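Local coordinates for protein arylsulfatase (Pseudoalteromonas sp. MB47, PDB 7AJ0) that probably hydrolyses sulfate esters of the algal polysaccharide fucoidan in an exo-acting manner, as a calcium-containing member of the sulfatase family that assembles into a hexamer, at residues T187-E192 / E203-A208; R193-M198 / I271-Y276; V227-N232 / I237-Q242; E214-G219 / Q242-E247. All coordinates share one frame; numbering follows the deposited sequence.

Contact 1: residues T187-E192 / E203-A208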
# COMPACT_ATOMS: atom_id res chain seq x y z
N THR A 187 30.24 -17.16 -10.13
CA THR A 187 29.30 -17.29 -11.23
C THR A 187 29.04 -15.98 -11.96
O THR A 187 28.64 -16.01 -13.12
CB THR A 187 27.97 -17.86 -10.72
OG1 THR A 187 27.45 -17.03 -9.68
CG2 THR A 187 28.17 -19.27 -10.18
N GLN A 188 29.28 -14.83 -11.31
CA GLN A 188 29.10 -13.56 -12.00
C GLN A 188 30.07 -13.40 -13.16
O GLN A 188 29.84 -12.57 -14.04
CB GLN A 188 29.27 -12.40 -11.02
CG GLN A 188 30.65 -12.29 -10.40
CD GLN A 188 30.75 -11.18 -9.38
OE1 GLN A 188 29.90 -10.29 -9.32
NE2 GLN A 188 31.79 -11.23 -8.56
N PHE A 189 31.15 -14.18 -13.19
CA PHE A 189 32.12 -14.15 -14.28
C PHE A 189 31.96 -15.33 -15.23
O PHE A 189 32.81 -15.53 -16.10
CB PHE A 189 33.54 -14.13 -13.72
CG PHE A 189 33.87 -12.89 -12.94
CD1 PHE A 189 34.09 -11.68 -13.58
CD2 PHE A 189 33.96 -12.93 -11.56
CE1 PHE A 189 34.39 -10.54 -12.86
CE2 PHE A 189 34.26 -11.79 -10.83
CZ PHE A 189 34.47 -10.60 -11.49
N LEU A 190 30.88 -16.10 -15.10
CA LEU A 190 30.65 -17.28 -15.93
C LEU A 190 29.36 -17.20 -16.74
O LEU A 190 29.34 -17.65 -17.89
CB LEU A 190 30.61 -18.54 -15.06
CG LEU A 190 31.86 -18.83 -14.23
CD1 LEU A 190 31.64 -20.05 -13.34
CD2 LEU A 190 33.07 -19.03 -15.13
N VAL A 191 28.29 -16.66 -16.18
CA VAL A 191 26.99 -16.61 -16.85
C VAL A 191 26.95 -15.29 -17.60
O VAL A 191 26.54 -14.25 -17.07
CB VAL A 191 25.83 -16.77 -15.87
CG1 VAL A 191 24.55 -17.09 -16.62
CG2 VAL A 191 26.15 -17.86 -14.85
N GLU A 192 27.36 -15.33 -18.87
CA GLU A 192 27.54 -14.10 -19.65
C GLU A 192 26.26 -13.29 -19.72
O GLU A 192 26.26 -12.08 -19.43
CB GLU A 192 28.04 -14.45 -21.05
CG GLU A 192 28.40 -13.25 -21.90
CD GLU A 192 28.57 -13.61 -23.37
OE1 GLU A 192 29.71 -13.94 -23.78
OE2 GLU A 192 27.56 -13.59 -24.10
N GLU A 203 35.71 -3.23 -21.73
CA GLU A 203 36.51 -2.46 -20.78
C GLU A 203 36.10 -2.75 -19.34
O GLU A 203 36.96 -2.88 -18.46
CB GLU A 203 36.38 -0.96 -21.08
CG GLU A 203 37.20 -0.07 -20.16
CD GLU A 203 37.32 1.36 -20.66
OE1 GLU A 203 36.76 1.66 -21.74
OE2 GLU A 203 37.98 2.18 -19.98
N LEU A 204 34.80 -2.87 -19.09
CA LEU A 204 34.33 -3.14 -17.73
C LEU A 204 34.71 -4.55 -17.29
O LEU A 204 35.06 -4.77 -16.13
CB LEU A 204 32.82 -2.93 -17.65
CG LEU A 204 32.20 -2.71 -16.27
CD1 LEU A 204 32.89 -1.60 -15.51
CD2 LEU A 204 30.71 -2.40 -16.43
N TYR A 205 34.65 -5.51 -18.22
CA TYR A 205 35.05 -6.88 -17.88
C TYR A 205 36.53 -6.96 -17.55
O TYR A 205 36.93 -7.64 -16.59
CB TYR A 205 34.70 -7.82 -19.03
CG TYR A 205 35.22 -9.22 -18.81
CD1 TYR A 205 34.53 -10.12 -18.00
CD2 TYR A 205 36.41 -9.65 -19.40
CE1 TYR A 205 35.01 -11.40 -17.79
CE2 TYR A 205 36.88 -10.93 -19.19
CZ TYR A 205 36.18 -11.80 -18.39
OH TYR A 205 36.65 -13.07 -18.18
N THR A 206 37.37 -6.28 -18.34
CA THR A 206 38.81 -6.30 -18.08
C THR A 206 39.12 -5.81 -16.67
O THR A 206 40.01 -6.34 -16.00
CB THR A 206 39.54 -5.45 -19.12
OG1 THR A 206 39.41 -6.05 -20.41
CG2 THR A 206 41.01 -5.31 -18.75
N LYS A 207 38.40 -4.79 -16.20
CA LYS A 207 38.65 -4.26 -14.87
C LYS A 207 38.14 -5.21 -13.79
O LYS A 207 38.87 -5.57 -12.87
CB LYS A 207 38.00 -2.88 -14.72
CG LYS A 207 38.67 -1.79 -15.54
CD LYS A 207 37.89 -0.49 -15.46
CE LYS A 207 38.59 0.62 -16.23
NZ LYS A 207 37.70 1.79 -16.46
N ALA A 208 36.88 -5.64 -13.91
CA ALA A 208 36.27 -6.43 -12.84
C ALA A 208 36.91 -7.81 -12.73
O ALA A 208 37.06 -8.34 -11.62
CB ALA A 208 34.77 -6.56 -13.07

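Contact 2: residues R193-M198 / I271-Y276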
# COMPACT_ATOMS: atom_id res chain seq x y z
N ARG A 193 25.15 -13.92 -20.12
CA ARG A 193 23.93 -13.16 -20.37
C ARG A 193 23.36 -12.58 -19.08
O ARG A 193 22.89 -11.43 -19.07
CB ARG A 193 22.89 -14.05 -21.05
CG ARG A 193 21.60 -13.33 -21.40
CD ARG A 193 20.60 -14.26 -22.06
NE ARG A 193 19.38 -13.55 -22.45
CZ ARG A 193 19.21 -12.94 -23.62
NH1 ARG A 193 20.17 -12.94 -24.53
NH2 ARG A 193 18.06 -12.33 -23.87
N GLN A 194 23.36 -13.36 -18.00
CA GLN A 194 22.80 -12.89 -16.74
C GLN A 194 23.51 -11.64 -16.24
O GLN A 194 22.88 -10.76 -15.65
CB GLN A 194 22.88 -14.01 -15.70
CG GLN A 194 22.31 -13.68 -14.33
CD GLN A 194 22.35 -14.88 -13.40
OE1 GLN A 194 22.75 -15.97 -13.79
NE2 GLN A 194 21.94 -14.68 -12.15
N TYR A 195 24.82 -11.54 -16.47
CA TYR A 195 25.64 -10.42 -16.02
C TYR A 195 26.20 -9.64 -17.20
O TYR A 195 27.33 -9.15 -17.18
CB TYR A 195 26.77 -10.93 -15.12
CG TYR A 195 26.28 -11.70 -13.92
CD1 TYR A 195 26.05 -11.06 -12.71
CD2 TYR A 195 26.03 -13.07 -13.99
CE1 TYR A 195 25.59 -11.75 -11.60
CE2 TYR A 195 25.57 -13.77 -12.89
CZ TYR A 195 25.35 -13.11 -11.70
OH TYR A 195 24.90 -13.80 -10.60
N ALA A 196 25.38 -9.48 -18.25
CA ALA A 196 25.89 -9.00 -19.53
C ALA A 196 26.42 -7.57 -19.44
O ALA A 196 27.35 -7.21 -20.17
CB ALA A 196 24.80 -9.09 -20.60
N ASP A 197 25.82 -6.73 -18.58
CA ASP A 197 26.28 -5.35 -18.47
C ASP A 197 27.76 -5.27 -18.10
O ASP A 197 28.41 -4.26 -18.39
CB ASP A 197 25.45 -4.60 -17.43
CG ASP A 197 25.50 -5.25 -16.06
OD1 ASP A 197 25.56 -6.49 -15.99
OD2 ASP A 197 25.48 -4.52 -15.05
N MET A 198 28.30 -6.31 -17.48
CA MET A 198 29.72 -6.41 -17.16
C MET A 198 30.46 -7.39 -18.05
O MET A 198 31.60 -7.13 -18.42
CB MET A 198 29.89 -6.83 -15.69
CG MET A 198 31.34 -6.95 -15.24
SD MET A 198 31.99 -8.63 -15.35
CE MET A 198 31.14 -9.42 -13.99
N ILE A 271 22.92 -23.97 -1.13
CA ILE A 271 22.22 -23.66 -2.37
C ILE A 271 22.32 -22.17 -2.71
O ILE A 271 21.34 -21.55 -3.13
CB ILE A 271 20.73 -24.07 -2.28
CG1 ILE A 271 20.05 -23.39 -1.09
CG2 ILE A 271 20.60 -25.58 -2.16
CD1 ILE A 271 18.55 -23.56 -1.07
N HIS A 272 23.50 -21.60 -2.50
CA HIS A 272 23.73 -20.21 -2.88
C HIS A 272 23.64 -20.05 -4.39
O HIS A 272 24.02 -20.94 -5.16
CB HIS A 272 25.10 -19.74 -2.39
CG HIS A 272 25.19 -18.27 -2.14
ND1 HIS A 272 25.18 -17.34 -3.15
CD2 HIS A 272 25.31 -17.57 -0.99
CE1 HIS A 272 25.28 -16.13 -2.64
NE2 HIS A 272 25.36 -16.24 -1.33
N ASN A 273 23.13 -18.90 -4.83
CA ASN A 273 23.09 -18.60 -6.25
C ASN A 273 24.50 -18.27 -6.75
O ASN A 273 25.34 -17.80 -5.99
CB ASN A 273 22.15 -17.43 -6.53
CG ASN A 273 22.81 -16.08 -6.27
OD1 ASN A 273 23.07 -15.72 -5.12
ND2 ASN A 273 23.05 -15.33 -7.33
N ASP A 274 24.76 -18.54 -8.03
CA ASP A 274 23.84 -19.20 -8.95
C ASP A 274 24.06 -20.70 -8.89
O ASP A 274 25.19 -21.17 -9.04
CB ASP A 274 24.06 -18.67 -10.37
CG ASP A 274 23.95 -17.16 -10.45
OD1 ASP A 274 22.88 -16.62 -10.08
OD2 ASP A 274 24.94 -16.51 -10.85
N ASN A 275 22.99 -21.46 -8.67
CA ASN A 275 23.10 -22.89 -8.46
C ASN A 275 23.37 -23.62 -9.78
O ASN A 275 22.64 -23.44 -10.76
CB ASN A 275 21.83 -23.45 -7.82
CG ASN A 275 21.82 -23.25 -6.32
OD1 ASN A 275 22.53 -23.95 -5.59
ND2 ASN A 275 21.02 -22.31 -5.85
N TYR A 276 24.42 -24.44 -9.79
CA TYR A 276 24.77 -25.27 -10.94
C TYR A 276 25.09 -26.67 -10.43
O TYR A 276 26.24 -26.99 -10.11
CB TYR A 276 25.94 -24.67 -11.71
CG TYR A 276 25.50 -23.56 -12.63
CD1 TYR A 276 25.08 -23.84 -13.92
CD2 TYR A 276 25.50 -22.24 -12.21
CE1 TYR A 276 24.67 -22.83 -14.77
CE2 TYR A 276 25.09 -21.23 -13.05
CZ TYR A 276 24.67 -21.53 -14.33
OH TYR A 276 24.27 -20.52 -15.17
O HOH W 1 22.66 -18.65 -13.62

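Contact 3: residues V227-N232 / I237-Q242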
# COMPACT_ATOMS: atom_id res chain seq x y z
N VAL A 227 45.94 -23.11 -5.35
CA VAL A 227 44.73 -23.25 -6.16
C VAL A 227 44.65 -24.73 -6.53
O VAL A 227 45.34 -25.19 -7.44
CB VAL A 227 44.75 -22.34 -7.39
CG1 VAL A 227 43.54 -22.63 -8.27
CG2 VAL A 227 44.76 -20.89 -6.96
N ALA A 228 43.79 -25.46 -5.83
CA ALA A 228 43.69 -26.90 -6.01
C ALA A 228 42.72 -27.30 -7.11
O ALA A 228 42.91 -28.35 -7.75
CB ALA A 228 43.27 -27.57 -4.70
N TYR A 229 41.69 -26.50 -7.36
CA TYR A 229 40.67 -26.81 -8.35
C TYR A 229 40.28 -25.52 -9.07
O TYR A 229 39.50 -24.72 -8.54
CB TYR A 229 39.45 -27.46 -7.70
CG TYR A 229 38.40 -27.92 -8.69
CD1 TYR A 229 37.37 -27.08 -9.09
CD2 TYR A 229 38.44 -29.20 -9.23
CE1 TYR A 229 36.41 -27.50 -10.00
CE2 TYR A 229 37.49 -29.63 -10.13
CZ TYR A 229 36.48 -28.77 -10.52
OH TYR A 229 35.53 -29.20 -11.42
N PRO A 230 40.82 -25.28 -10.27
CA PRO A 230 40.47 -24.05 -10.98
C PRO A 230 39.03 -24.07 -11.45
O PRO A 230 38.47 -25.12 -11.78
CB PRO A 230 41.44 -24.04 -12.18
CG PRO A 230 42.48 -25.06 -11.85
CD PRO A 230 41.79 -26.09 -11.02
N ILE A 231 38.43 -22.88 -11.48
CA ILE A 231 37.06 -22.71 -11.95
C ILE A 231 37.09 -21.65 -13.04
O ILE A 231 37.31 -20.47 -12.77
CB ILE A 231 36.11 -22.31 -10.81
CG1 ILE A 231 35.96 -23.49 -9.84
CG2 ILE A 231 34.76 -21.89 -11.38
CD1 ILE A 231 35.31 -23.14 -8.52
N ASN A 232 36.90 -22.09 -14.29
CA ASN A 232 36.92 -21.20 -15.44
C ASN A 232 35.71 -21.41 -16.35
O ASN A 232 35.65 -20.82 -17.43
CB ASN A 232 38.20 -21.40 -16.26
CG ASN A 232 39.45 -21.10 -15.45
OD1 ASN A 232 40.27 -21.99 -15.21
ND2 ASN A 232 39.60 -19.85 -15.03
N ILE A 237 32.50 -25.38 -12.33
CA ILE A 237 31.82 -25.05 -11.08
C ILE A 237 30.66 -25.99 -10.80
O ILE A 237 30.21 -26.08 -9.66
CB ILE A 237 31.33 -23.59 -11.11
CG1 ILE A 237 31.10 -23.09 -9.68
CG2 ILE A 237 30.04 -23.46 -11.92
CD1 ILE A 237 30.87 -21.60 -9.57
N SER A 238 30.17 -26.71 -11.82
CA SER A 238 29.08 -27.65 -11.58
C SER A 238 29.52 -28.84 -10.74
O SER A 238 28.68 -29.50 -10.12
CB SER A 238 28.51 -28.14 -12.91
OG SER A 238 29.38 -29.06 -13.55
N MET A 239 30.82 -29.11 -10.69
CA MET A 239 31.37 -30.20 -9.89
C MET A 239 31.81 -29.75 -8.50
O MET A 239 32.37 -30.56 -7.76
CB MET A 239 32.57 -30.83 -10.62
CG MET A 239 32.25 -31.33 -12.01
SD MET A 239 31.03 -32.65 -12.02
CE MET A 239 31.82 -33.87 -10.97
N ILE A 240 31.56 -28.50 -8.14
CA ILE A 240 32.17 -27.92 -6.95
C ILE A 240 31.83 -28.74 -5.71
O ILE A 240 32.71 -29.03 -4.88
CB ILE A 240 31.74 -26.44 -6.80
CG1 ILE A 240 32.62 -25.72 -5.79
CG2 ILE A 240 30.27 -26.34 -6.40
CD1 ILE A 240 32.40 -24.22 -5.77
N ASP A 241 30.57 -29.14 -5.55
CA ASP A 241 30.17 -29.87 -4.36
C ASP A 241 30.53 -31.35 -4.43
O ASP A 241 30.57 -32.01 -3.39
CB ASP A 241 28.66 -29.71 -4.13
CG ASP A 241 28.34 -28.51 -3.26
OD1 ASP A 241 28.77 -28.49 -2.09
OD2 ASP A 241 27.67 -27.57 -3.75
N GLN A 242 30.79 -31.88 -5.63
CA GLN A 242 31.35 -33.23 -5.73
C GLN A 242 32.82 -33.23 -5.31
O GLN A 242 33.29 -34.19 -4.68
CB GLN A 242 31.21 -33.76 -7.15
CG GLN A 242 29.77 -33.85 -7.64
CD GLN A 242 28.94 -34.82 -6.83
OE1 GLN A 242 29.27 -36.01 -6.72
NE2 GLN A 242 27.85 -34.33 -6.24

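Contact 4: residues E214-G219 / Q242-E247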
# COMPACT_ATOMS: atom_id res chain seq x y z
N GLU A 214 40.16 -17.46 -8.53
CA GLU A 214 40.75 -18.43 -9.45
C GLU A 214 40.14 -19.82 -9.30
O GLU A 214 40.10 -20.57 -10.28
CB GLU A 214 42.26 -18.50 -9.23
CG GLU A 214 42.99 -17.25 -9.71
CD GLU A 214 44.49 -17.33 -9.51
OE1 GLU A 214 44.93 -18.04 -8.57
OE2 GLU A 214 45.24 -16.69 -10.28
N GLY A 215 39.66 -20.17 -8.11
CA GLY A 215 39.07 -21.48 -7.91
C GLY A 215 39.06 -21.84 -6.43
O GLY A 215 39.11 -20.96 -5.56
N LEU A 216 39.00 -23.14 -6.17
CA LEU A 216 39.04 -23.64 -4.80
C LEU A 216 40.47 -23.59 -4.27
O LEU A 216 41.41 -23.99 -4.97
CB LEU A 216 38.49 -25.06 -4.73
CG LEU A 216 37.07 -25.22 -5.27
CD1 LEU A 216 36.56 -26.63 -5.10
CD2 LEU A 216 36.13 -24.24 -4.58
N ILE A 217 40.63 -23.11 -3.05
CA ILE A 217 41.93 -22.92 -2.43
C ILE A 217 42.16 -24.01 -1.41
O ILE A 217 41.27 -24.35 -0.62
CB ILE A 217 42.04 -21.52 -1.79
CG1 ILE A 217 41.85 -20.43 -2.85
CG2 ILE A 217 43.38 -21.36 -1.09
CD1 ILE A 217 42.83 -20.52 -4.00
N LYS A 218 43.37 -24.57 -1.41
CA LYS A 218 43.77 -25.65 -0.52
C LYS A 218 44.87 -25.14 0.40
O LYS A 218 45.80 -24.48 -0.07
CB LYS A 218 44.24 -26.85 -1.33
CG LYS A 218 44.75 -28.04 -0.53
CD LYS A 218 45.51 -28.97 -1.47
CE LYS A 218 45.23 -30.43 -1.19
NZ LYS A 218 45.78 -31.29 -2.28
N GLY A 219 44.76 -25.44 1.69
CA GLY A 219 45.73 -24.96 2.65
C GLY A 219 45.86 -25.82 3.88
O GLY A 219 44.86 -26.31 4.41
N GLN A 242 30.79 -31.88 -5.63
CA GLN A 242 31.35 -33.23 -5.73
C GLN A 242 32.82 -33.23 -5.31
O GLN A 242 33.29 -34.19 -4.68
CB GLN A 242 31.21 -33.76 -7.15
CG GLN A 242 29.77 -33.85 -7.64
CD GLN A 242 28.94 -34.82 -6.83
OE1 GLN A 242 29.27 -36.01 -6.72
NE2 GLN A 242 27.85 -34.33 -6.24
N VAL A 243 33.55 -32.17 -5.65
CA VAL A 243 34.95 -32.07 -5.25
C VAL A 243 35.07 -31.90 -3.75
O VAL A 243 35.94 -32.51 -3.10
CB VAL A 243 35.63 -30.92 -6.01
CG1 VAL A 243 37.03 -30.68 -5.47
CG2 VAL A 243 35.66 -31.21 -7.50
N LEU A 244 34.21 -31.07 -3.16
CA LEU A 244 34.22 -30.91 -1.71
C LEU A 244 33.88 -32.22 -1.01
O LEU A 244 34.51 -32.58 -0.01
CB LEU A 244 33.23 -29.82 -1.30
CG LEU A 244 33.52 -28.41 -1.82
CD1 LEU A 244 32.36 -27.48 -1.52
CD2 LEU A 244 34.80 -27.87 -1.22
N ARG A 245 32.88 -32.94 -1.52
CA ARG A 245 32.55 -34.24 -0.97
C ARG A 245 33.76 -35.16 -0.98
O ARG A 245 34.07 -35.81 0.03
CB ARG A 245 31.39 -34.86 -1.76
CG ARG A 245 30.85 -36.18 -1.23
CD ARG A 245 31.64 -37.39 -1.73
NE ARG A 245 32.08 -37.26 -3.11
CZ ARG A 245 31.27 -37.31 -4.17
NH1 ARG A 245 29.97 -37.48 -4.01
NH2 ARG A 245 31.77 -37.18 -5.39
N ASP A 246 34.48 -35.20 -2.10
CA ASP A 246 35.67 -36.05 -2.19
C ASP A 246 36.69 -35.67 -1.13
O ASP A 246 37.32 -36.54 -0.52
CB ASP A 246 36.28 -35.94 -3.58
CG ASP A 246 35.43 -36.60 -4.66
OD1 ASP A 246 34.59 -37.46 -4.31
OD2 ASP A 246 35.60 -36.25 -5.84
N GLU A 247 36.88 -34.37 -0.89
CA GLU A 247 37.90 -33.93 0.06
C GLU A 247 37.50 -34.26 1.49
O GLU A 247 38.35 -34.63 2.31
CB GLU A 247 38.16 -32.44 -0.10
CG GLU A 247 38.98 -32.08 -1.33
CD GLU A 247 40.41 -32.57 -1.25
OE1 GLU A 247 40.94 -32.69 -0.13
OE2 GLU A 247 41.01 -32.84 -2.32

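Contact 1: residues T187-E192 / E203-A208
F189 and Y205 face each other with their CA atoms 8.6 Å apart, where the turn following helix 183-187 passes alongside helix 202-208. This is loop-on-helix packing in a peripheral part of the sulfatase fold, and a single aromatic ring carries it. The turn is wound tightly, since T187 O accepts the backbone N-H of both L190 and V191. F189 CG stands anti to its own carbonyl carbon (chi1 -65°), which swings the ring across to the last turn of the helix. There CE1 of F189 lies 4.0 Å from CB of A208. Y205 approaches differently: its CE1 sits near the plane of the F189 ring, at the edge, 4.3 Å from CD1 of F189, while the two rings do not stack. M198 of helix 196-199 touches both aromatics, and F14 of a second subunit, another copy of the protein, packs on A208. Cutting F189 back to an alanine here would probably open a gap between the turn and the helix, leaving Y205 and A208 without the ring that packs on them. The closest approach is made by the far end of the ring, whose CZ in F189 meets the backbone O of A208 obliquely at 3.4 Å.

Contact 2: residues R193-M198 / I271-Y276
The edge of the Y195 ring meets the carboxylate of D274, with OD2 of D274 lying in the ring plane and the two flat groups turned 55° apart. The carboxylate itself has donors on both faces: Q194 NE2 and N273 ND2 reach D274 OD1 from opposite sides of its plane. At OD2, the hydroxyl of Y195 donates to the syn lone pair, OH of Y195 to OD2 of D274 measuring 2.7 Å. With CG anti to the backbone N (chi1 -179°) and the chain extended beyond it, Q194 reaches D274 with its amide end. The bond from Q194 NE2 to D274 OD1 is 3.0 Å long with an N-H...O angle of 152°, its donor standing above the carboxylate plane. The other end of the same amide continues the network, because a water donates to Q194 OE1 at 2.7 Å and also bonds Y276 OH. Q194 and Y195 belong to a type I beta turn, R193 to A196, whose third residue, Y195, is the N-cap of helix 196-199. The loop opposite lies close to the metal site: the side chain of N273 is about 9 Å from the bound calcium. A leucine in place of D274 would probably strand the Y195 hydroxyl and the amide N-H groups of Q194 and N273 without their acceptor. With T187 OG1 also bonded to OD2, each carboxylate oxygen has two partners, which probably compensates the buried carboxylate with uncharged donors and is likely to hold its rotation.

Contact 3: residues V227-N232 / I237-Q242
A beta-to-alpha connection of the sulfatase fold is closed here: strand 226-230, which carries a classic beta bulge (A228 and Y229 both facing L216), turns a corner at Y229, and the chain runs by way of the short helix 234-238 into helix 240-258. The connection folds back so sharply that the CA atoms of I231 and I237 come within 5.8 Å. I231 uses two branches. Its CG2 methyl, anti to the backbone N, presses on the branched CB of I237 at 3.8 Å. The longer arm takes another direction, with CG1 turned to the side of the backbone N (chi1 -68°), and carries CD1 of I231 to within 4.1 Å of CD1 of I240, the two side chains crossing at about a right angle. Y229 works at its polar end: OH of Y229 rests 3.5 Å from CB of M239, while its hydrogen bond goes to the backbone O of D236. M239, the N-cap residue of helix 240-258, shows only the root of its side chain to Y229, for the bent chain beyond leads away. Y186 of helix 183-187 touches both I231 and I237, and I240 reaches L216 of strand 215-220, so the isoleucine cluster sits between helix 183-187 and strand 215-220 of the sheet.

Contact 4: residues E214-G219 / Q242-E247
L216 and V243 make the closest apolar contact, with CD1 of L216 4.1 Å from CG1 of V243 and the two side chains crossing at a slant. The same methyl of L216 also faces L244, where CD1 of L216 lies 4.4 Å from CD2 of L244, so a single leucine end settles between consecutive residues of the helix. CG of L216 lies beside the backbone N (chi1 -57°), which points the branch to the helix. Y177 of the neighbouring strand 175-177 touches both L216 and V243 and extends the apolar patch. In the fold, this is helix 240-258 lying over strand 215-220 of the large mixed sheet; the helix is the connection of a beta-alpha-beta crossover from strand 226-230 to the parallel strand 262-267. No polar bond joins strand to helix here; the helix spends its polar groups on itself and on other neighbours. R245 presents its guanidinium edge to D246, NE of R245 and OD1 of D246 being 2.8 Å apart, and NH2 joins NE on the same face of that carboxylate; both R245 amino groups reach Q242 OE1 only weakly. A second acid, E304 of helix 290-311, pairs with R245 NH1. A looser pairing lies farther along strand 215-220, where NZ of K218 and OE2 of E247 remain 5.0 Å apart, opposite in charge but not touching, while E247 OE1 is hydrogen-bonded to Y175 OH.

In the fold
All four contacts are largely buried, but their settings differ. Contacts 3 and 4 lie in the sheet-and-helix body, share Q242 and helix 240-258, and use adjacent strands of one sheet; no other chain touches them, and methyl groups dominate. Contact 1 lies farthest from the centre of the chain, and contacts 1 and 2 differ from the other pair in being reached by the second and third subunits of the hexamer. These two touch through T187, yet contact 1 is aromatic and apolar whereas contact 2 depends on a hydrogen-bonded carboxylate. Between the two pairs, T187 packs on I237, bringing contact 1 against contact 3, and Y276 of contact 2 packs on contact 3 as well.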